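Long-range contacts in diffuse adherence adhesin (Escherichia coli, PDB 4MEE), which probably mediates bacterial attachment to mammalian cells, autoaggregation and biofilm formation, this chain being the outer-membrane beta-barrel transport unit of the autotransporter: residues M166-R171 and Q339-A344; E302-N307 and H354-G359; T372-R377 and A400-N405. One frame throughout, in Å; residues are numbered along the deposited sequence.

Contact 1: residues M166-R171 and Q339-A344; sequences MDLNER and QPHLQA
Gln-339 opens the contact by reaching toward Asn-169, tip to tip. Their amide planes are nearly coplanar, 18° apart. Asn-169 lies in the type II beta turn from Asp-167 to Glu-170, and its backbone N is held by Glu-284 OE2.

His-341 comes next. Its CB lies 4.2 Å from Leu-168 CD2. Its NE2 is hydrogen-bonded to Asn-401 OD1, on strand 397-405. Leu-342 turns its side chain away from the turn, but its carbonyl O still lies 4.1 Å from Leu-168 CD2.

Gln-343 makes the main contact. Its extended chain and Leu-168 slide past each other in opposite directions. Gln-343 CB is 4.0 Å from Leu-168 CD2, and Gln-343 CG is 4.2 Å from Leu-168 CD1. At the tip, Gln-343 NE2 gives a weak hydrogen bond to Met-166 O, at 3.4 Å. That carbonyl also takes a weak bond from Trp-286 NE1. Gln-343 OE1 faces Asp-167 OD1 as two acceptors, 3.4 Å apart; the latter is salt-bridged to Lys-373.

The 166-171 segment follows helix 149-162 and packs on the inner face of the barrel wall. One leucine is set among amides, an imidazole and charged groups. Across the two segments the hold is a weak bond and leucine packing; salt bridges from Asp-167 and Glu-170 to other wall residues add to it. The chemistry implies a mainly polar lining, consistent with a transport channel.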
loop_
_atom_site.group_PDB
_atom_site.type_symbol
_atom_site.label_atom_id
_atom_site.label_comp_id
_atom_site.label_asym_id
_atom_site.label_seq_id
_atom_site.Cartn_x
_atom_site.Cartn_y
_atom_site.Cartn_z
ATOM N N MET A 166 1.671 -4.378 -1.178
ATOM C CA MET A 166 1.908 -5.261 -0.056
ATOM C C MET A 166 3.273 -4.969 0.538
ATOM O O MET A 166 4.285 -5.097 -0.135
ATOM C CB MET A 166 1.843 -6.708 -0.502
ATOM C CG MET A 166 1.321 -7.648 0.570
ATOM S SD MET A 166 1.588 -9.382 0.164
ATOM C CE MET A 166 3.130 -9.268 -0.740
ATOM N N ASP A 167 3.304 -4.596 1.809
ATOM C CA ASP A 167 4.553 -4.238 2.452
ATOM C C ASP A 167 5.338 -5.463 2.809
ATOM O O ASP A 167 4.824 -6.568 2.765
ATOM C CB ASP A 167 4.280 -3.438 3.710
ATOM C CG ASP A 167 4.174 -1.958 3.440
ATOM O OD1 ASP A 167 4.764 -1.486 2.446
ATOM O OD2 ASP A 167 3.503 -1.258 4.225
ATOM N N LEU A 168 6.589 -5.251 3.169
ATOM C CA LEU A 168 7.456 -6.321 3.566
ATOM C C LEU A 168 6.922 -6.841 4.861
ATOM O O LEU A 168 6.223 -6.125 5.568
ATOM C CB LEU A 168 8.836 -5.763 3.823
ATOM C CG LEU A 168 9.971 -6.135 2.883
ATOM C CD1 LEU A 168 9.470 -6.259 1.463
ATOM C CD2 LEU A 168 10.994 -5.028 2.960
ATOM N N ASN A 169 7.234 -8.099 5.136
ATOM C CA ASN A 169 6.994 -8.739 6.416
ATOM C C ASN A 169 5.553 -9.155 6.564
ATOM O O ASN A 169 5.182 -9.801 7.523
ATOM C CB ASN A 169 7.424 -7.853 7.588
ATOM C CG ASN A 169 8.925 -7.856 7.801
ATOM O OD1 ASN A 169 9.546 -8.909 7.937
ATOM N ND2 ASN A 169 9.515 -6.672 7.841
ATOM N N GLU A 170 4.725 -8.799 5.601
ATOM C CA GLU A 170 3.360 -9.229 5.663
ATOM C C GLU A 170 3.276 -10.699 5.335
ATOM O O GLU A 170 2.587 -11.450 5.999
ATOM C CB GLU A 170 2.509 -8.423 4.710
ATOM C CG GLU A 170 1.633 -7.422 5.418
ATOM C CD GLU A 170 0.576 -8.097 6.264
ATOM O OE1 GLU A 170 0.813 -9.226 6.737
ATOM O OE2 GLU A 170 -0.497 -7.495 6.456
ATOM N N ARG A 171 4.020 -11.115 4.323
ATOM C CA ARG A 171 3.966 -12.484 3.870
ATOM C C ARG A 171 4.878 -13.392 4.650
ATOM O O ARG A 171 5.903 -13.823 4.140
ATOM C CB ARG A 171 4.371 -12.555 2.408
ATOM C CG ARG A 171 3.215 -12.569 1.440
ATOM C CD ARG A 171 1.991 -13.155 2.083
ATOM N NE ARG A 171 1.084 -12.102 2.497
ATOM C CZ ARG A 171 0.312 -12.197 3.564
ATOM N NH1 ARG A 171 0.364 -13.294 4.300
ATOM N NH2 ARG A 171 -0.499 -11.205 3.900
ATOM N N GLN A 339 15.280 -5.126 12.747
ATOM C CA GLN A 339 15.239 -5.356 11.309
ATOM C C GLN A 339 15.355 -4.069 10.486
ATOM O O GLN A 339 14.349 -3.401 10.237
ATOM C CB GLN A 339 13.963 -6.112 10.928
ATOM C CG GLN A 339 13.933 -6.579 9.483
ATOM C CD GLN A 339 12.533 -6.901 8.998
ATOM O OE1 GLN A 339 12.245 -8.034 8.617
ATOM N NE2 GLN A 339 11.657 -5.905 9.006
ATOM N N PRO A 340 16.585 -3.717 10.068
ATOM C CA PRO A 340 16.740 -2.674 9.056
ATOM C C PRO A 340 16.380 -3.239 7.684
ATOM O O PRO A 340 16.791 -4.352 7.354
ATOM C CB PRO A 340 18.229 -2.328 9.129
ATOM C CG PRO A 340 18.882 -3.559 9.657
ATOM C CD PRO A 340 17.884 -4.193 10.581
ATOM N N HIS A 341 15.608 -2.487 6.901
ATOM C CA HIS A 341 15.115 -2.975 5.610
ATOM C C HIS A 341 14.955 -1.881 4.553
ATOM O O HIS A 341 14.852 -0.697 4.877
ATOM C CB HIS A 341 13.796 -3.737 5.791
ATOM C CG HIS A 341 12.710 -2.924 6.421
ATOM N ND1 HIS A 341 12.334 -3.078 7.739
ATOM C CD2 HIS A 341 11.923 -1.943 5.919
ATOM C CE1 HIS A 341 11.362 -2.230 8.019
ATOM N NE2 HIS A 341 11.096 -1.527 6.933
ATOM N N LEU A 342 14.924 -2.303 3.291
ATOM C CA LEU A 342 14.785 -1.407 2.146
ATOM C C LEU A 342 13.840 -2.038 1.123
ATOM O O LEU A 342 13.945 -3.231 0.834
ATOM C CB LEU A 342 16.160 -1.140 1.522
ATOM C CG LEU A 342 16.295 -0.346 0.217
ATOM C CD1 LEU A 342 16.031 1.140 0.423
ATOM C CD2 LEU A 342 17.676 -0.562 -0.380
ATOM N N GLN A 343 12.925 -1.235 0.583
ATOM C CA GLN A 343 11.912 -1.707 -0.365
ATOM C C GLN A 343 11.698 -0.701 -1.497
ATOM O O GLN A 343 11.662 0.506 -1.259
ATOM C CB GLN A 343 10.585 -1.969 0.362
ATOM C CG GLN A 343 9.488 -2.579 -0.504
ATOM C CD GLN A 343 8.114 -2.560 0.147
ATOM O OE1 GLN A 343 7.895 -1.898 1.161
ATOM N NE2 GLN A 343 7.177 -3.301 -0.438
ATOM N N ALA A 344 11.556 -1.211 -2.720
ATOM C CA ALA A 344 11.265 -0.382 -3.894
ATOM C C ALA A 344 10.065 -0.924 -4.673
ATOM O O ALA A 344 9.962 -2.131 -4.903
ATOM C CB ALA A 344 12.486 -0.277 -4.796
#

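Contact 2: residues E302-N307 and H354-G359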
loop_
_atom_site.group_PDB
_atom_site.type_symbol
_atom_site.label_atom_id
_atom_site.label_comp_id
_atom_site.label_asym_id
_atom_site.label_seq_id
_atom_site.Cartn_x
_atom_site.Cartn_y
_atom_site.Cartn_z
ATOM N N GLU A 302 -23.129 15.829 -15.050
ATOM C CA GLU A 302 -23.269 14.437 -15.337
ATOM C C GLU A 302 -21.964 13.750 -14.997
ATOM O O GLU A 302 -20.934 14.396 -14.888
ATOM C CB GLU A 302 -23.613 14.268 -16.802
ATOM C CG GLU A 302 -23.056 13.008 -17.394
ATOM C CD GLU A 302 -23.993 12.415 -18.401
ATOM O OE1 GLU A 302 -24.409 11.257 -18.208
ATOM O OE2 GLU A 302 -24.333 13.114 -19.379
ATOM N N GLU A 303 -22.013 12.440 -14.836
ATOM C CA GLU A 303 -20.878 11.715 -14.326
ATOM C C GLU A 303 -20.012 11.089 -15.385
ATOM O O GLU A 303 -20.512 10.553 -16.350
ATOM C CB GLU A 303 -21.376 10.617 -13.448
ATOM C CG GLU A 303 -20.262 9.828 -12.861
ATOM C CD GLU A 303 -20.729 8.434 -12.648
ATOM O OE1 GLU A 303 -21.079 7.790 -13.652
ATOM O OE2 GLU A 303 -20.800 8.007 -11.484
ATOM N N GLU A 304 -18.710 11.098 -15.162
ATOM C CA GLU A 304 -17.789 10.602 -16.166
ATOM C C GLU A 304 -17.030 9.358 -15.799
ATOM O O GLU A 304 -16.383 9.304 -14.778
ATOM C CB GLU A 304 -16.763 11.661 -16.476
ATOM C CG GLU A 304 -17.371 12.982 -16.800
ATOM C CD GLU A 304 -17.769 13.040 -18.237
ATOM O OE1 GLU A 304 -17.285 12.222 -19.040
ATOM O OE2 GLU A 304 -18.574 13.912 -18.555
ATOM N N LYS A 305 -17.040 8.386 -16.698
ATOM C CA LYS A 305 -16.403 7.119 -16.425
ATOM C C LYS A 305 -15.268 6.799 -17.364
ATOM O O LYS A 305 -15.363 7.034 -18.555
ATOM C CB LYS A 305 -17.429 6.025 -16.535
ATOM C CG LYS A 305 -18.764 6.449 -15.977
ATOM C CD LYS A 305 -19.563 5.258 -15.535
ATOM C CE LYS A 305 -19.767 4.312 -16.700
ATOM N NZ LYS A 305 -20.933 3.438 -16.436
ATOM N N TYR A 306 -14.221 6.202 -16.800
ATOM C CA TYR A 306 -13.023 5.784 -17.515
ATOM C C TYR A 306 -12.367 4.588 -16.800
ATOM O O TYR A 306 -12.876 4.142 -15.789
ATOM C CB TYR A 306 -12.053 6.962 -17.619
ATOM C CG TYR A 306 -11.564 7.537 -16.333
ATOM C CD1 TYR A 306 -12.357 8.357 -15.576
ATOM C CD2 TYR A 306 -10.289 7.292 -15.915
ATOM C CE1 TYR A 306 -11.898 8.872 -14.427
ATOM C CE2 TYR A 306 -9.828 7.798 -14.768
ATOM C CZ TYR A 306 -10.641 8.585 -14.044
ATOM O OH TYR A 306 -10.152 9.089 -12.914
ATOM N N ASN A 307 -11.247 4.076 -17.319
ATOM C CA ASN A 307 -10.534 2.950 -16.684
ATOM C C ASN A 307 -9.093 3.226 -16.413
ATOM O O ASN A 307 -8.459 3.869 -17.203
ATOM C CB ASN A 307 -10.419 1.770 -17.602
ATOM C CG ASN A 307 -11.685 1.456 -18.307
ATOM O OD1 ASN A 307 -11.681 1.185 -19.500
ATOM N ND2 ASN A 307 -12.790 1.461 -17.577
ATOM N N HIS A 354 -9.167 10.604 -21.245
ATOM C CA HIS A 354 -10.618 10.736 -21.201
ATOM C C HIS A 354 -11.120 12.143 -21.488
ATOM O O HIS A 354 -10.661 13.112 -20.888
ATOM C CB HIS A 354 -11.149 10.246 -19.853
ATOM C CG HIS A 354 -12.641 10.137 -19.798
ATOM N ND1 HIS A 354 -13.427 11.027 -19.098
ATOM C CD2 HIS A 354 -13.489 9.247 -20.363
ATOM C CE1 HIS A 354 -14.696 10.686 -19.231
ATOM N NE2 HIS A 354 -14.761 9.609 -19.991
ATOM N N GLN A 355 -12.079 12.236 -22.407
ATOM C CA GLN A 355 -12.718 13.502 -22.746
ATOM C C GLN A 355 -14.077 13.632 -22.063
ATOM O O GLN A 355 -14.881 12.700 -22.067
ATOM C CB GLN A 355 -12.870 13.634 -24.261
ATOM C CG GLN A 355 -13.458 14.963 -24.701
ATOM C CD GLN A 355 -13.271 15.227 -26.177
ATOM O OE1 GLN A 355 -13.541 14.368 -27.016
ATOM N NE2 GLN A 355 -12.810 16.428 -26.504
ATOM N N GLU A 356 -14.326 14.803 -21.489
ATOM C CA GLU A 356 -15.542 15.041 -20.727
ATOM C C GLU A 356 -16.683 15.557 -21.577
ATOM O O GLU A 356 -16.515 15.851 -22.758
ATOM C CB GLU A 356 -15.270 16.036 -19.613
ATOM C CG GLU A 356 -14.516 15.457 -18.440
ATOM C CD GLU A 356 -14.347 16.469 -17.335
ATOM O OE1 GLU A 356 -15.299 16.663 -16.550
ATOM O OE2 GLU A 356 -13.263 17.081 -17.262
ATOM N N ASP A 357 -17.843 15.688 -20.946
ATOM C CA ASP A 357 -19.033 16.187 -21.600
ATOM C C ASP A 357 -18.777 17.569 -22.164
ATOM O O ASP A 357 -19.382 17.960 -23.158
ATOM C CB ASP A 357 -20.177 16.252 -20.598
ATOM C CG ASP A 357 -21.448 15.641 -21.131
ATOM O OD1 ASP A 357 -21.382 14.918 -22.148
ATOM O OD2 ASP A 357 -22.515 15.874 -20.528
ATOM N N ASN A 358 -17.871 18.303 -21.528
ATOM C CA ASN A 358 -17.582 19.669 -21.947
ATOM C C ASN A 358 -16.476 19.764 -22.988
ATOM O O ASN A 358 -16.161 20.852 -23.474
ATOM C CB ASN A 358 -17.277 20.566 -20.744
ATOM C CG ASN A 358 -16.479 19.858 -19.665
ATOM O OD1 ASN A 358 -15.298 19.561 -19.838
ATOM N ND2 ASN A 358 -17.127 19.593 -18.536
ATOM N N GLY A 359 -15.900 18.617 -23.327
ATOM C CA GLY A 359 -14.873 18.544 -24.350
ATOM C C GLY A 359 -13.482 18.630 -23.774
ATOM O O GLY A 359 -12.507 18.698 -24.509
#
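Glu-304 and His-354 carry this contact, and Glu-304 can be followed outward from its CB. CB lies 3.6 Å from His-354 CE1. CG is anti to the carbonyl carbon (chi1 -51°) and meets Glu-356 CG at 4.1 Å. The chain then bends at chi2 (-84°), which brings CD toward the backbone of the other segment, 3.9 Å from Glu-356 CA. At the tip the two oxygens part. OE1 sits at the edge of the His-354 ring, near its plane and next to CE1. OE2 accepts a hydrogen bond from Asp-357 N at 3.1 Å. This donor comes from above the carboxylate, 44° out of its plane.

Further along, Tyr-306 meets the CG and CD2 side of the same imidazole. Tyr-306 CB makes an off-centre CH-pi contact with the His-354 ring, 4.2 Å from the centroid. The two rings themselves meet obliquely. At the outer end, Glu-302 OE2 and Asp-357 OD2 are like charges 3.5 Å apart, on the surface. With so many acids close by, carboxylate pKa values may be raised.

The 354-359 segment leaves its strand here and enters a type I beta turn from Glu-356 to Gly-359. Glu-304 CA and Glu-356 CA are 6.7 Å apart. The contact marks the splayed ends of the hairpin formed by strands 303-327 and 333-355, probably beyond the membrane-spanning part. Helix 149-162 touches it through Tyr-153, which meets Tyr-306, His-354 and Glu-356. Glu-356 is salt-bridged to Arg-147, just before that helix. Strand 280-298 pairs with the Glu-304 side, and strand 361-365 with the His-354 side.

Contact 3: residues T372-R377 and A400-N405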
loop_
_atom_site.group_PDB
_atom_site.type_symbol
_atom_site.label_atom_id
_atom_site.label_comp_id
_atom_site.label_asym_id
_atom_site.label_seq_id
_atom_site.Cartn_x
_atom_site.Cartn_y
_atom_site.Cartn_z
ATOM N N THR A 372 10.150 4.324 -2.806
ATOM C CA THR A 372 11.206 3.670 -2.048
ATOM C C THR A 372 10.946 3.812 -0.551
ATOM O O THR A 372 10.700 4.913 -0.047
ATOM C CB THR A 372 12.603 4.224 -2.398
ATOM O OG1 THR A 372 12.651 4.574 -3.787
ATOM C CG2 THR A 372 13.685 3.189 -2.106
ATOM N N LYS A 373 10.985 2.680 0.143
ATOM C CA LYS A 373 10.828 2.642 1.588
ATOM C C LYS A 373 12.117 2.152 2.231
ATOM O O LYS A 373 12.645 1.105 1.861
ATOM C CB LYS A 373 9.656 1.740 1.984
ATOM C CG LYS A 373 8.286 2.305 1.644
ATOM C CD LYS A 373 7.174 1.467 2.254
ATOM C CE LYS A 373 5.821 2.134 2.076
ATOM N NZ LYS A 373 4.734 1.422 2.805
ATOM N N ALA A 374 12.630 2.935 3.174
ATOM C CA ALA A 374 13.803 2.561 3.954
ATOM C C ALA A 374 13.463 2.715 5.426
ATOM O O ALA A 374 12.946 3.750 5.841
ATOM C CB ALA A 374 14.990 3.435 3.587
ATOM N N GLY A 375 13.738 1.685 6.218
ATOM C CA GLY A 375 13.367 1.737 7.622
ATOM C C GLY A 375 13.883 0.619 8.494
ATOM O O GLY A 375 14.668 -0.222 8.061
ATOM N N ILE A 376 13.436 0.633 9.743
ATOM C CA ILE A 376 13.791 -0.389 10.710
ATOM C C ILE A 376 12.566 -0.830 11.486
ATOM O O ILE A 376 11.771 0.002 11.923
ATOM C CB ILE A 376 14.834 0.117 11.716
ATOM C CG1 ILE A 376 15.198 -1.003 12.684
ATOM C CG2 ILE A 376 14.295 1.311 12.490
ATOM C CD1 ILE A 376 16.668 -1.047 13.029
ATOM N N ARG A 377 12.424 -2.140 11.664
ATOM C CA ARG A 377 11.369 -2.677 12.513
ATOM C C ARG A 377 11.920 -3.313 13.778
ATOM O O ARG A 377 12.883 -4.075 13.733
ATOM C CB ARG A 377 10.507 -3.697 11.774
ATOM C CG ARG A 377 9.300 -4.118 12.596
ATOM C CD ARG A 377 8.636 -5.370 12.060
ATOM N NE ARG A 377 7.730 -5.090 10.951
ATOM C CZ ARG A 377 6.602 -5.758 10.723
ATOM N NH1 ARG A 377 6.229 -6.738 11.534
ATOM N NH2 ARG A 377 5.842 -5.439 9.686
ATOM N N ALA A 400 9.266 2.084 11.774
ATOM C CA ALA A 400 9.396 3.441 11.250
ATOM C C ALA A 400 10.066 3.421 9.878
ATOM O O ALA A 400 11.097 2.771 9.693
ATOM C CB ALA A 400 10.179 4.315 12.218
ATOM N N ASN A 401 9.470 4.131 8.923
ATOM C CA ASN A 401 9.955 4.149 7.543
ATOM C C ASN A 401 10.047 5.544 6.932
ATOM O O ASN A 401 9.324 6.463 7.324
ATOM C CB ASN A 401 9.067 3.276 6.648
ATOM C CG ASN A 401 9.264 1.791 6.885
ATOM O OD1 ASN A 401 10.389 1.300 6.955
ATOM N ND2 ASN A 401 8.159 1.062 6.984
ATOM N N TRP A 402 10.950 5.682 5.966
ATOM C CA TRP A 402 11.038 6.880 5.144
ATOM C C TRP A 402 10.571 6.559 3.725
ATOM O O TRP A 402 11.134 5.698 3.046
ATOM C CB TRP A 402 12.461 7.451 5.161
ATOM C CG TRP A 402 12.736 8.501 4.117
ATOM C CD1 TRP A 402 11.949 9.574 3.797
ATOM C CD2 TRP A 402 13.892 8.588 3.272
ATOM N NE1 TRP A 402 12.535 10.311 2.798
ATOM C CE2 TRP A 402 13.729 9.732 2.458
ATOM C CE3 TRP A 402 15.046 7.807 3.121
ATOM C CZ2 TRP A 402 14.679 10.115 1.505
ATOM C CZ3 TRP A 402 15.991 8.190 2.172
ATOM C CH2 TRP A 402 15.801 9.334 1.377
ATOM N N ILE A 403 9.525 7.248 3.291
ATOM C CA ILE A 403 8.977 7.035 1.965
ATOM C C ILE A 403 9.452 8.136 1.042
ATOM O O ILE A 403 9.322 9.318 1.351
ATOM C CB ILE A 403 7.441 7.021 1.983
ATOM C CG1 ILE A 403 6.933 5.862 2.841
ATOM C CG2 ILE A 403 6.892 6.920 0.566
ATOM C CD1 ILE A 403 5.538 6.077 3.377
ATOM N N HIS A 404 10.010 7.732 -0.090
ATOM C CA HIS A 404 10.439 8.658 -1.115
ATOM C C HIS A 404 9.712 8.282 -2.386
ATOM O O HIS A 404 9.566 7.104 -2.677
ATOM C CB HIS A 404 11.944 8.537 -1.324
ATOM C CG HIS A 404 12.472 9.397 -2.428
ATOM N ND1 HIS A 404 12.515 10.771 -2.342
ATOM C CD2 HIS A 404 12.987 9.079 -3.640
ATOM C CE1 HIS A 404 13.033 11.264 -3.453
ATOM N NE2 HIS A 404 13.326 10.258 -4.257
ATOM N N ASN A 405 9.246 9.271 -3.137
ATOM C CA ASN A 405 8.653 9.011 -4.440
ATOM C C ASN A 405 9.401 9.727 -5.538
ATOM O O ASN A 405 9.734 10.906 -5.401
ATOM C CB ASN A 405 7.195 9.439 -4.457
ATOM C CG ASN A 405 6.329 8.558 -3.595
ATOM O OD1 ASN A 405 6.059 7.409 -3.938
ATOM N ND2 ASN A 405 5.887 9.090 -2.465
#
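Thr-372 and His-404 exchange two backbone hydrogen bonds. Thr-372 N meets His-404 O at 2.8 Å, and His-404 N meets Thr-372 O at 2.9 Å. Ala-374 and Trp-402 repeat the exchange, with Ala-374 N to Trp-402 O at 3.1 Å. Ile-376 and Ala-400 form the third such pair, with Ala-400 N to Ile-376 O at 3.3 Å. Lys-373 with Ile-403 and Gly-375 with Asn-401 are the non-hydrogen-bonded pairs between them. Their backbones bond to the next strands instead: Lys-373 to Gln-343, Gly-375 to His-341, Asn-401 to Glu-428 and Ile-403 to Gln-426. Each strand is thus paired on both edges, as the closed wall of a transmembrane beta barrel requires.

This is the beta domain of an autotransporter, and the two strands run antiparallel, at 168°. Side chains alternate between the two faces of the wall. Thr-372, Ala-374, Ile-376, Ala-400, Trp-402 and His-404 point outward. Ala-374 CB lies 4.4 Å from Trp-402 CE3, and His-404 CB lies over one face of the indole, toward its rim. Trp-402 NE1 and His-404 ND1 share one acceptor, Asn-425 OD1.

Lys-373, Asn-401 and Ile-403 point to the inside. Lys-373 and Ile-403 lie side by side, pointing the same way, with Lys-373 CE 4.0 Å from Ile-403 CG1. The lysine chain is extended to its end (chi4 -173°, NZ anti to CG), and NZ reaches a salt bridge with Glu-428 besides the one with Asp-167. Asn-401 leans over Gly-375, which has no side chain there. Asn-401 ND2 donates to Glu-399 OE2 and Glu-428 OE1, while its OD1 is satisfied by His-341.

Overall arrangement
Contacts 1 and 3 are neighbours in the barrel wall, with centres about 9 Å apart. Strands 333-355 and 370-383 pair directly, and a backbone bond joins Gln-339 to Arg-377. Contact 2 lies far off, past the chain's centre. Its centre is about 38 Å from that of contact 1 and about 37 Å from that of contact 3. It still shares strand 333-355 with contact 1, so this one strand links both regions. Along the chain, contacts 1 and 2 alternate, while contact 3 opens after both have closed. Contact 3 builds the wall, contact 1 is where the internal segment rests against it, and contact 2 lies at one end of the barrel.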